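Local coordinates for protein transcriptional regulator, marR family, putative (Sulfolobus solfataricus, PDB 3F3X) that probably acts as a DNA-binding transcription factor of the MarR family, regulating gene expression through a winged helix-turn-helix domain, at residues 39-44 against 58-63; 44-49 against 94-99; 70-75 against 80-85. One frame throughout, in Å; residues are numbered along the deposited sequence.

In the fold
Helix 37-48 takes part in interactions 1 and 2 of this winged helix-turn-helix domain. Interaction 2 is the buried one, where threonine and serine on the last turn of the helix meet valine and isoleucine of strand 92-96. Interaction 1, partly buried, joins the same helix to helix 53-60 and gathers positive charge round a sulfate at the interface with the second subunit. Interaction 3 sets helix 64-76 against strand 80-85, with apolar contacts inside and a salt-bridge network nearer the surface. Strands 80-85 and 92-96 are sheet neighbours, and Ile42 and Leu43 pack against Ala70, Leu74 and Val80, so interactions 1 and 3 meet too.

Interaction 1. Residues 39-44 against 58-63; sequences DFSILK and NRYFVT. With SO4 (sulfate ion), chain B.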
loop_
_atom_site.group_PDB
_atom_site.type_symbol
_atom_site.label_atom_id
_atom_site.label_comp_id
_atom_site.label_asym_id
_atom_site.label_seq_id
_atom_site.Cartn_x
_atom_site.Cartn_y
_atom_site.Cartn_z
ATOM N N ASP A 39 -8.740 11.229 3.036
ATOM C CA ASP A 39 -9.702 12.178 3.595
ATOM C C ASP A 39 -10.357 11.517 4.804
ATOM O O ASP A 39 -10.516 12.137 5.859
ATOM C CB ASP A 39 -10.795 12.517 2.580
ATOM C CG ASP A 39 -10.319 13.438 1.471
ATOM O OD1 ASP A 39 -11.034 13.513 0.447
ATOM O OD2 ASP A 39 -9.260 14.092 1.617
ATOM N N PHE A 40 -10.752 10.260 4.632
ATOM C CA PHE A 40 -11.378 9.510 5.709
ATOM C C PHE A 40 -10.442 9.415 6.917
ATOM O O PHE A 40 -10.865 9.614 8.055
ATOM C CB PHE A 40 -11.734 8.098 5.242
ATOM C CG PHE A 40 -11.915 7.120 6.366
ATOM C CD1 PHE A 40 -13.051 7.160 7.175
ATOM C CD2 PHE A 40 -10.929 6.178 6.641
ATOM C CE1 PHE A 40 -13.196 6.267 8.242
ATOM C CE2 PHE A 40 -11.065 5.288 7.699
ATOM C CZ PHE A 40 -12.197 5.330 8.504
ATOM N N SER A 41 -9.177 9.097 6.662
ATOM C CA SER A 41 -8.194 8.973 7.738
ATOM C C SER A 41 -8.029 10.271 8.527
ATOM O O SER A 41 -7.958 10.259 9.761
ATOM C CB SER A 41 -6.840 8.548 7.168
ATOM O OG SER A 41 -6.917 7.258 6.591
ATOM N N ILE A 42 -7.955 11.391 7.815
ATOM C CA ILE A 42 -7.797 12.685 8.463
ATOM C C ILE A 42 -9.016 12.983 9.328
ATOM O O ILE A 42 -8.882 13.447 10.465
ATOM C CB ILE A 42 -7.590 13.809 7.416
ATOM C CG1 ILE A 42 -6.233 13.610 6.726
ATOM C CG2 ILE A 42 -7.670 15.190 8.081
ATOM C CD1 ILE A 42 -5.981 14.565 5.576
ATOM N N LEU A 43 -10.204 12.714 8.798
ATOM C CA LEU A 43 -11.417 12.946 9.567
ATOM C C LEU A 43 -11.425 12.065 10.818
ATOM O O LEU A 43 -11.769 12.527 11.899
ATOM C CB LEU A 43 -12.662 12.665 8.716
ATOM C CG LEU A 43 -12.899 13.673 7.583
ATOM C CD1 LEU A 43 -14.115 13.265 6.756
ATOM C CD2 LEU A 43 -13.118 15.062 8.169
ATOM N N LYS A 44 -11.030 10.804 10.681
ATOM C CA LYS A 44 -11.025 9.921 11.844
ATOM C C LYS A 44 -10.079 10.419 12.941
ATOM O O LYS A 44 -10.464 10.517 14.108
ATOM C CB LYS A 44 -10.629 8.500 11.447
ATOM C CG LYS A 44 -10.597 7.533 12.637
ATOM C CD LYS A 44 -10.147 6.142 12.223
ATOM C CE LYS A 44 -10.095 5.202 13.422
ATOM N NZ LYS A 44 -9.512 3.878 13.046
ATOM N N ASN A 58 2.654 11.807 9.978
ATOM C CA ASN A 58 3.340 10.784 10.756
ATOM C C ASN A 58 2.501 9.532 10.977
ATOM O O ASN A 58 2.981 8.410 10.823
ATOM C CB ASN A 58 3.724 11.369 12.112
ATOM C CG ASN A 58 5.193 11.225 12.412
ATOM O OD1 ASN A 58 5.666 10.144 12.767
ATOM N ND2 ASN A 58 5.933 12.318 12.260
ATOM N N ARG A 59 1.244 9.732 11.351
ATOM C CA ARG A 59 0.351 8.620 11.621
ATOM C C ARG A 59 -0.035 7.853 10.369
ATOM O O ARG A 59 -0.148 6.631 10.400
ATOM C CB ARG A 59 -0.905 9.127 12.342
ATOM C CG ARG A 59 -1.965 8.065 12.639
ATOM C CD ARG A 59 -3.000 8.614 13.619
ATOM N NE ARG A 59 -4.236 7.835 13.647
ATOM C CZ ARG A 59 -5.246 8.069 14.478
ATOM N NH1 ARG A 59 -5.164 9.057 15.367
ATOM N NH2 ARG A 59 -6.358 7.344 14.396
ATOM N N TYR A 60 -0.218 8.560 9.262
ATOM C CA TYR A 60 -0.625 7.892 8.033
ATOM C C TYR A 60 0.464 7.652 6.999
ATOM O O TYR A 60 0.190 7.202 5.890
ATOM C CB TYR A 60 -1.804 8.648 7.425
ATOM C CG TYR A 60 -2.993 8.613 8.362
ATOM C CD1 TYR A 60 -3.395 9.753 9.067
ATOM C CD2 TYR A 60 -3.642 7.409 8.631
ATOM C CE1 TYR A 60 -4.411 9.685 10.028
ATOM C CE2 TYR A 60 -4.655 7.326 9.588
ATOM C CZ TYR A 60 -5.034 8.468 10.285
ATOM O OH TYR A 60 -6.021 8.376 11.244
ATOM N N PHE A 61 1.703 7.934 7.382
ATOM C CA PHE A 61 2.846 7.737 6.500
ATOM C C PHE A 61 2.725 8.381 5.125
ATOM O O PHE A 61 2.987 7.746 4.105
ATOM C CB PHE A 61 3.136 6.242 6.336
ATOM C CG PHE A 61 3.610 5.573 7.597
ATOM C CD1 PHE A 61 2.723 5.292 8.631
ATOM C CD2 PHE A 61 4.950 5.225 7.753
ATOM C CE1 PHE A 61 3.160 4.676 9.804
ATOM C CE2 PHE A 61 5.401 4.607 8.924
ATOM C CZ PHE A 61 4.503 4.331 9.949
ATOM N N VAL A 62 2.322 9.645 5.097
ATOM C CA VAL A 62 2.222 10.377 3.847
ATOM C C VAL A 62 3.025 11.657 4.054
ATOM O O VAL A 62 3.310 12.042 5.189
ATOM C CB VAL A 62 0.757 10.729 3.491
ATOM C CG1 VAL A 62 -0.028 9.460 3.186
ATOM C CG2 VAL A 62 0.115 11.481 4.632
ATOM N N THR A 63 3.401 12.304 2.963
ATOM C CA THR A 63 4.173 13.535 3.048
ATOM C C THR A 63 3.301 14.664 3.590
ATOM O O THR A 63 2.071 14.600 3.511
ATOM C CB THR A 63 4.689 13.939 1.662
ATOM O OG1 THR A 63 3.575 14.218 0.807
ATOM C CG2 THR A 63 5.508 12.807 1.049
HETATM S S SO4 B . -6.105 4.801 12.044
HETATM O O1 SO4 B . -6.030 4.081 10.758
HETATM O O2 SO4 B . -6.949 5.995 11.890
HETATM O O3 SO4 B . -4.748 5.211 12.461
HETATM O O4 SO4 B . -6.699 3.909 13.055
#
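Ser41 on helix 37-48 lays its CB over one face of Tyr60 in this MarR-type winged helix-turn-helix domain, where helix 37-48 packs on helix 53-60, the first helix of the motif. The contact is CH-pi: CB stands 3.5 Å from the centroid of the Tyr60 ring and 14° off its normal. Arg59 covers the opposite face with its own CG, so the ring is held between Ser41 CB and the CG of its neighbour in sequence. With CG anti to its carbonyl carbon (chi1 -63°), Tyr60 has its ring laid on Ser41 and its hydroxyl put beside a sulfate, probably from the crystallisation liquor.

That anion collects the polar ends. Tyr60 OH donates to sulfate O2 over a short 2.6 Å. Arg59 presents its guanidinium edge with the sulfur in plane: NE reaches O3 at 2.9 Å with an angle of 155° at the hydrogen, and NH2 reaches O2, also at 2.9 Å. O2 therefore receives two donors, from Tyr60 and Arg59. The other guanidinium nitrogen, NH1, is salt-bridged to Glu48 and bonded to Tyr55 OH, which should fix how the group is turned. Lys16 NZ and Gln9 NE2 of the second subunit also bond to the sulfate, so the anion sits where the DNA-binding domain meets its dimer partner.

Lys44, from the helix that carries Ser41, is fully stretched. Its chain runs alongside the sulfate, CD passing 3.2 Å from O2, before Lys44 NZ bonds to sulfate O4 at 2.8 Å.

Interaction 2. Residues 44-49 against 94-99; sequences KATSEE and VEITPK. With SO4 (sulfate ion), chain B.
The flat groups in this contact are peptide units rather than rings, and the first to be met is the carbonyl of Val94, whose O lies 3.5 Å from Thr46 CG2. A second, the carbonyl of Lys44, takes Ser47 OG at 2.6 Å, the donor 23° out of the carbonyl plane. The setting is the winged-helix fold, where helix 44-48 and strand 94-96 cross at 84°, nearly square to each other.

Thr46 carries most of the contact. Its two branches part: CG2 goes to Val94, touching CG1 as well as the carbonyl oxygen, while OG1 comes to 3.6 Å from Ile96 CB. Chi1 of 57° sets OG1 between the backbone N and the carbonyl carbon, and from there it also bonds back to Ile42 O, one helical turn earlier, so its polar need is met inside the helix while its surface packs on the strand. Ser47 adds its CB, 3.9 Å from Ile96 CD1 in the conformer given, a touch that is doubtful because Ile96 is modelled in two.

Lys44 takes no part in the strand packing; its side chain lies against Asn12 of the second subunit. With an alanine in place of this lysine, the sulfate would probably lose one of its donors and a gap would open beside Asn12 of the second subunit.

Around this packing, Leu104 of helix 98-118 touches Ser47, and Val80 of the adjoining strand touches Val94. No direct hydrogen bond joins 44-49 to 94-99. The polar link is a bridging water instead, which donates to Thr46 O at 2.8 Å and accepts from Ile96 N at 2.9 Å.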
loop_
_atom_site.group_PDB
_atom_site.type_symbol
_atom_site.label_atom_id
_atom_site.label_comp_id
_atom_site.label_asym_id
_atom_site.label_seq_id
_atom_site.Cartn_x
_atom_site.Cartn_y
_atom_site.Cartn_z
ATOM N N LYS A 44 -11.030 10.804 10.681
ATOM C CA LYS A 44 -11.025 9.921 11.844
ATOM C C LYS A 44 -10.079 10.419 12.941
ATOM O O LYS A 44 -10.464 10.517 14.108
ATOM C CB LYS A 44 -10.629 8.500 11.447
ATOM C CG LYS A 44 -10.597 7.533 12.637
ATOM C CD LYS A 44 -10.147 6.142 12.223
ATOM C CE LYS A 44 -10.095 5.202 13.422
ATOM N NZ LYS A 44 -9.512 3.878 13.046
ATOM N N ALA A 45 -8.844 10.739 12.566
ATOM C CA ALA A 45 -7.856 11.208 13.536
ATOM C C ALA A 45 -8.264 12.515 14.229
ATOM O O ALA A 45 -8.088 12.663 15.445
ATOM C CB ALA A 45 -6.505 11.383 12.853
ATOM N N THR A 46 -8.794 13.464 13.461
ATOM C CA THR A 46 -9.208 14.736 14.046
ATOM C C THR A 46 -10.506 14.610 14.844
ATOM O O THR A 46 -10.769 15.422 15.726
ATOM C CB THR A 46 -9.356 15.854 12.969
ATOM O OG1 THR A 46 -10.297 15.456 11.963
ATOM C CG2 THR A 46 -7.995 16.146 12.313
ATOM N N SER A 47 -11.313 13.592 14.550
ATOM C CA SER A 47 -12.553 13.400 15.298
ATOM C C SER A 47 -12.194 13.031 16.740
ATOM O O SER A 47 -12.984 13.243 17.663
ATOM C CB SER A 47 -13.408 12.288 14.678
ATOM O OG SER A 47 -12.871 11.003 14.951
ATOM N N GLU A 48 -10.996 12.473 16.917
ATOM C CA GLU A 48 -10.502 12.077 18.239
ATOM C C GLU A 48 -10.091 13.313 19.049
ATOM O O GLU A 48 -10.403 13.427 20.237
ATOM C CB GLU A 48 -9.309 11.125 18.077
ATOM C CG GLU A 48 -9.684 9.789 17.437
ATOM C CD GLU A 48 -8.494 9.054 16.844
ATOM O OE1 GLU A 48 -7.346 9.526 17.001
ATOM O OE2 GLU A 48 -8.714 8.002 16.208
ATOM N N GLU A 49 -9.386 14.226 18.394
ATOM C CA GLU A 49 -8.942 15.480 18.998
ATOM C C GLU A 49 -8.207 16.237 17.893
ATOM O O GLU A 49 -7.770 15.631 16.914
ATOM C CB GLU A 49 -7.993 15.228 20.188
ATOM C CG GLU A 49 -6.565 14.810 19.802
ATOM C CD GLU A 49 -5.659 14.626 21.017
ATOM O OE1 GLU A 49 -5.832 13.631 21.749
ATOM O OE2 GLU A 49 -4.779 15.483 21.243
ATOM N N VAL A 94 -5.355 20.920 12.901
ATOM C CA VAL A 94 -6.540 20.607 12.110
ATOM C C VAL A 94 -7.640 20.183 13.078
ATOM O O VAL A 94 -7.477 19.242 13.846
ATOM C CB VAL A 94 -6.281 19.445 11.124
ATOM C CG1 VAL A 94 -7.536 19.179 10.293
ATOM C CG2 VAL A 94 -5.110 19.785 10.207
ATOM N N GLU A 95 -8.752 20.899 13.041
ATOM C CA GLU A 95 -9.882 20.608 13.904
ATOM C C GLU A 95 -11.059 20.201 13.041
ATOM O O GLU A 95 -11.340 20.837 12.023
ATOM C CB GLU A 95 -10.248 21.846 14.729
ATOM C CG GLU A 95 -11.533 21.692 15.538
ATOM C CD GLU A 95 -11.909 22.963 16.287
ATOM O OE1 GLU A 95 -11.833 24.054 15.682
ATOM O OE2 GLU A 95 -12.295 22.865 17.470
ATOM N N ILE A 96 -11.748 19.135 13.437
ATOM C CA ILE A 96 -12.897 18.667 12.677
ATOM C C ILE A 96 -14.086 19.580 12.993
ATOM O O ILE A 96 -14.151 20.172 14.070
ATOM C CB ILE A 96 -13.233 17.187 13.030
ATOM C CG1 ILE A 96 -14.086 16.565 11.923
ATOM C CG2 ILE A 96 -13.979 17.111 14.368
ATOM C CD1 ILE A 96 -14.300 15.066 12.088
ATOM N N THR A 97 -15.005 19.708 12.045
ATOM C CA THR A 97 -16.189 20.550 12.225
ATOM C C THR A 97 -17.389 19.624 12.431
ATOM O O THR A 97 -17.309 18.422 12.161
ATOM C CB THR A 97 -16.483 21.392 10.973
ATOM O OG1 THR A 97 -16.867 20.514 9.908
ATOM C CG2 THR A 97 -15.246 22.197 10.550
ATOM N N PRO A 98 -18.515 20.167 12.917
ATOM C CA PRO A 98 -19.697 19.324 13.124
ATOM C C PRO A 98 -20.090 18.602 11.837
ATOM O O PRO A 98 -20.496 17.435 11.862
ATOM C CB PRO A 98 -20.748 20.326 13.585
ATOM C CG PRO A 98 -19.920 21.293 14.398
ATOM C CD PRO A 98 -18.716 21.507 13.498
ATOM N N LYS A 99 -19.962 19.294 10.712
ATOM C CA LYS A 99 -20.290 18.694 9.422
ATOM C C LYS A 99 -19.307 17.559 9.143
ATOM O O LYS A 99 -19.684 16.502 8.632
ATOM C CB LYS A 99 -20.207 19.738 8.310
ATOM C CG LYS A 99 -20.605 19.213 6.941
ATOM C CD LYS A 99 -20.519 20.317 5.904
ATOM C CE LYS A 99 -20.820 19.797 4.512
ATOM N NZ LYS A 99 -20.635 20.864 3.493
HETATM S S SO4 B . -6.105 4.801 12.044
HETATM O O1 SO4 B . -6.030 4.081 10.758
HETATM O O2 SO4 B . -6.949 5.995 11.890
HETATM O O3 SO4 B . -4.748 5.211 12.461
HETATM O O4 SO4 B . -6.699 3.909 13.055
HETATM O O HOH W 1 -10.724 18.184 15.939
#

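Interaction 3. Residues 70-75 against 80-85; sequences AVDKLE and VRRIRD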
loop_
_atom_site.group_PDB
_atom_site.type_symbol
_atom_site.label_atom_id
_atom_site.label_comp_id
_atom_site.label_asym_id
_atom_site.label_seq_id
_atom_site.Cartn_x
_atom_site.Cartn_y
_atom_site.Cartn_z
ATOM N N ALA A 70 -4.745 17.425 0.939
ATOM C CA ALA A 70 -5.999 16.831 1.398
ATOM C C ALA A 70 -6.776 17.805 2.279
ATOM O O ALA A 70 -7.976 17.997 2.090
ATOM C CB ALA A 70 -5.722 15.537 2.164
ATOM N N VAL A 71 -6.089 18.422 3.238
ATOM C CA VAL A 71 -6.723 19.378 4.142
ATOM C C VAL A 71 -7.267 20.587 3.384
ATOM O O VAL A 71 -8.317 21.127 3.738
ATOM C CB VAL A 71 -5.728 19.846 5.237
ATOM C CG1 VAL A 71 -6.347 20.954 6.083
ATOM C CG2 VAL A 71 -5.343 18.659 6.117
ATOM N N ASP A 72 -6.566 21.015 2.335
ATOM C CA ASP A 72 -7.044 22.152 1.558
ATOM C C ASP A 72 -8.461 21.879 1.060
ATOM O O ASP A 72 -9.335 22.740 1.150
ATOM C CB ASP A 72 -6.145 22.425 0.345
ATOM C CG ASP A 72 -4.794 23.006 0.725
ATOM O OD1 ASP A 72 -4.694 23.698 1.763
ATOM O OD2 ASP A 72 -3.831 22.780 -0.038
ATOM N N LYS A 73 -8.689 20.679 0.533
ATOM C CA LYS A 73 -10.009 20.330 0.021
ATOM C C LYS A 73 -11.015 20.142 1.145
ATOM O O LYS A 73 -12.142 20.634 1.067
ATOM C CB LYS A 73 -9.932 19.068 -0.837
ATOM C CG LYS A 73 -10.279 19.322 -2.297
ATOM C CD LYS A 73 -9.784 18.214 -3.210
ATOM C CE LYS A 73 -10.000 18.586 -4.671
ATOM N NZ LYS A 73 -9.372 17.612 -5.607
ATOM N N LEU A 74 -10.603 19.443 2.198
ATOM C CA LEU A 74 -11.482 19.219 3.337
ATOM C C LEU A 74 -11.930 20.536 3.961
ATOM O O LEU A 74 -13.098 20.695 4.315
ATOM C CB LEU A 74 -10.776 18.362 4.390
ATOM C CG LEU A 74 -10.565 16.895 4.009
ATOM C CD1 LEU A 74 -9.691 16.221 5.045
ATOM C CD2 LEU A 74 -11.914 16.183 3.905
ATOM N N GLU A 75 -11.008 21.482 4.102
ATOM C CA GLU A 75 -11.372 22.758 4.699
ATOM C C GLU A 75 -12.293 23.546 3.774
ATOM O O GLU A 75 -13.218 24.213 4.232
ATOM C CB GLU A 75 -10.122 23.581 5.042
ATOM C CG GLU A 75 -10.461 24.932 5.658
ATOM C CD GLU A 75 -9.309 25.545 6.437
ATOM O OE1 GLU A 75 -8.154 25.456 5.970
ATOM O OE2 GLU A 75 -9.569 26.129 7.512
ATOM N N VAL A 80 -13.276 20.370 7.929
ATOM C CA VAL A 80 -12.267 20.618 8.954
ATOM C C VAL A 80 -11.866 22.078 8.810
ATOM O O VAL A 80 -12.319 22.772 7.895
ATOM C CB VAL A 80 -10.959 19.768 8.789
ATOM C CG1 VAL A 80 -11.278 18.282 8.741
ATOM C CG2 VAL A 80 -10.185 20.221 7.546
ATOM N N ARG A 81 -11.030 22.544 9.725
ATOM C CA ARG A 81 -10.523 23.900 9.653
ATOM C C ARG A 81 -9.131 23.855 10.234
ATOM O O ARG A 81 -8.818 22.978 11.046
ATOM C CB ARG A 81 -11.385 24.886 10.463
ATOM C CG ARG A 81 -11.279 24.767 11.984
ATOM C CD ARG A 81 -11.946 25.968 12.663
ATOM N NE ARG A 81 -13.354 26.091 12.289
ATOM C CZ ARG A 81 -14.327 25.332 12.781
ATOM N NH1 ARG A 81 -14.055 24.399 13.683
ATOM N NH2 ARG A 81 -15.567 25.478 12.338
ATOM N N ARG A 82 -8.285 24.777 9.795
ATOM C CA ARG A 82 -6.940 24.866 10.330
ATOM C C ARG A 82 -6.940 26.035 11.303
ATOM O O ARG A 82 -7.493 27.099 11.011
ATOM C CB ARG A 82 -5.924 25.115 9.213
ATOM C CG ARG A 82 -5.370 23.838 8.598
ATOM C CD ARG A 82 -4.594 24.107 7.319
ATOM N NE ARG A 82 -5.498 24.521 6.250
ATOM C CZ ARG A 82 -5.217 24.437 4.955
ATOM N NH1 ARG A 82 -4.045 23.957 4.552
ATOM N NH2 ARG A 82 -6.121 24.807 4.065
ATOM N N ILE A 83 -6.359 25.820 12.476
ATOM C CA ILE A 83 -6.249 26.863 13.482
ATOM C C ILE A 83 -4.832 26.767 14.013
ATOM O O ILE A 83 -4.138 25.777 13.780
ATOM C CB ILE A 83 -7.245 26.669 14.654
ATOM C CG1 ILE A 83 -7.132 25.249 15.208
ATOM C CG2 ILE A 83 -8.665 26.997 14.191
ATOM C CD1 ILE A 83 -8.002 24.991 16.417
ATOM N N ARG A 84 -4.387 27.802 14.706
ATOM C CA ARG A 84 -3.040 27.802 15.253
ATOM C C ARG A 84 -3.080 27.177 16.632
ATOM O O ARG A 84 -4.088 27.284 17.336
ATOM C CB ARG A 84 -2.515 29.231 15.355
ATOM C CG ARG A 84 -2.333 29.933 14.015
ATOM C CD ARG A 84 -2.059 31.412 14.225
ATOM N NE ARG A 84 -3.232 32.095 14.759
ATOM C CZ ARG A 84 -3.216 33.310 15.297
ATOM N NH1 ARG A 84 -2.077 33.990 15.381
ATOM N NH2 ARG A 84 -4.345 33.851 15.739
ATOM N N ASP A 85 -1.994 26.512 17.012
ATOM C CA ASP A 85 -1.919 25.901 18.330
ATOM C C ASP A 85 -1.951 27.056 19.329
ATOM O O ASP A 85 -1.130 27.968 19.255
ATOM C CB ASP A 85 -0.615 25.123 18.484
ATOM C CG ASP A 85 -0.586 24.281 19.742
ATOM O OD1 ASP A 85 -1.182 24.703 20.757
ATOM O OD2 ASP A 85 0.043 23.204 19.720
#
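Val80, first on the strand, tucks CG2 against Leu74 CB at 3.7 Å and more loosely against Val71 CG1. Its O takes a CA-H...O contact from Glu75 CA at 3.3 Å, while its N is buried without a partner in the model. Arg81 offers CA and CB, which lie beside Glu75 OE2, and its guanidinium goes off to Glu95 on strand 92-96. Arg82 then does the polar work. Its N donates to Glu75 OE2 at 2.9 Å, from 57° above the carboxylate plane. The side chain, bent at chi3 (-70°), turns back to the helix and sets its guanidinium between two acids: NE (2.8 Å) and NH2 both grip Glu75 OE1, while NH1 and NH2 both hold Asp72 OD1 at 2.9 Å. Both acceptors lie at the edge in its plane, and Val71 CG1 covers one face, offset toward the rim. These bonds should fix the group's rotation. Beyond, backbone hydrogen bonds join Ile83 to Ile93 of strand 92-96. A helix, here 64-76 and probably the recognition helix, followed by a beta hairpin is the arrangement of the MarR winged helix-turn-helix, the hairpin being its wing.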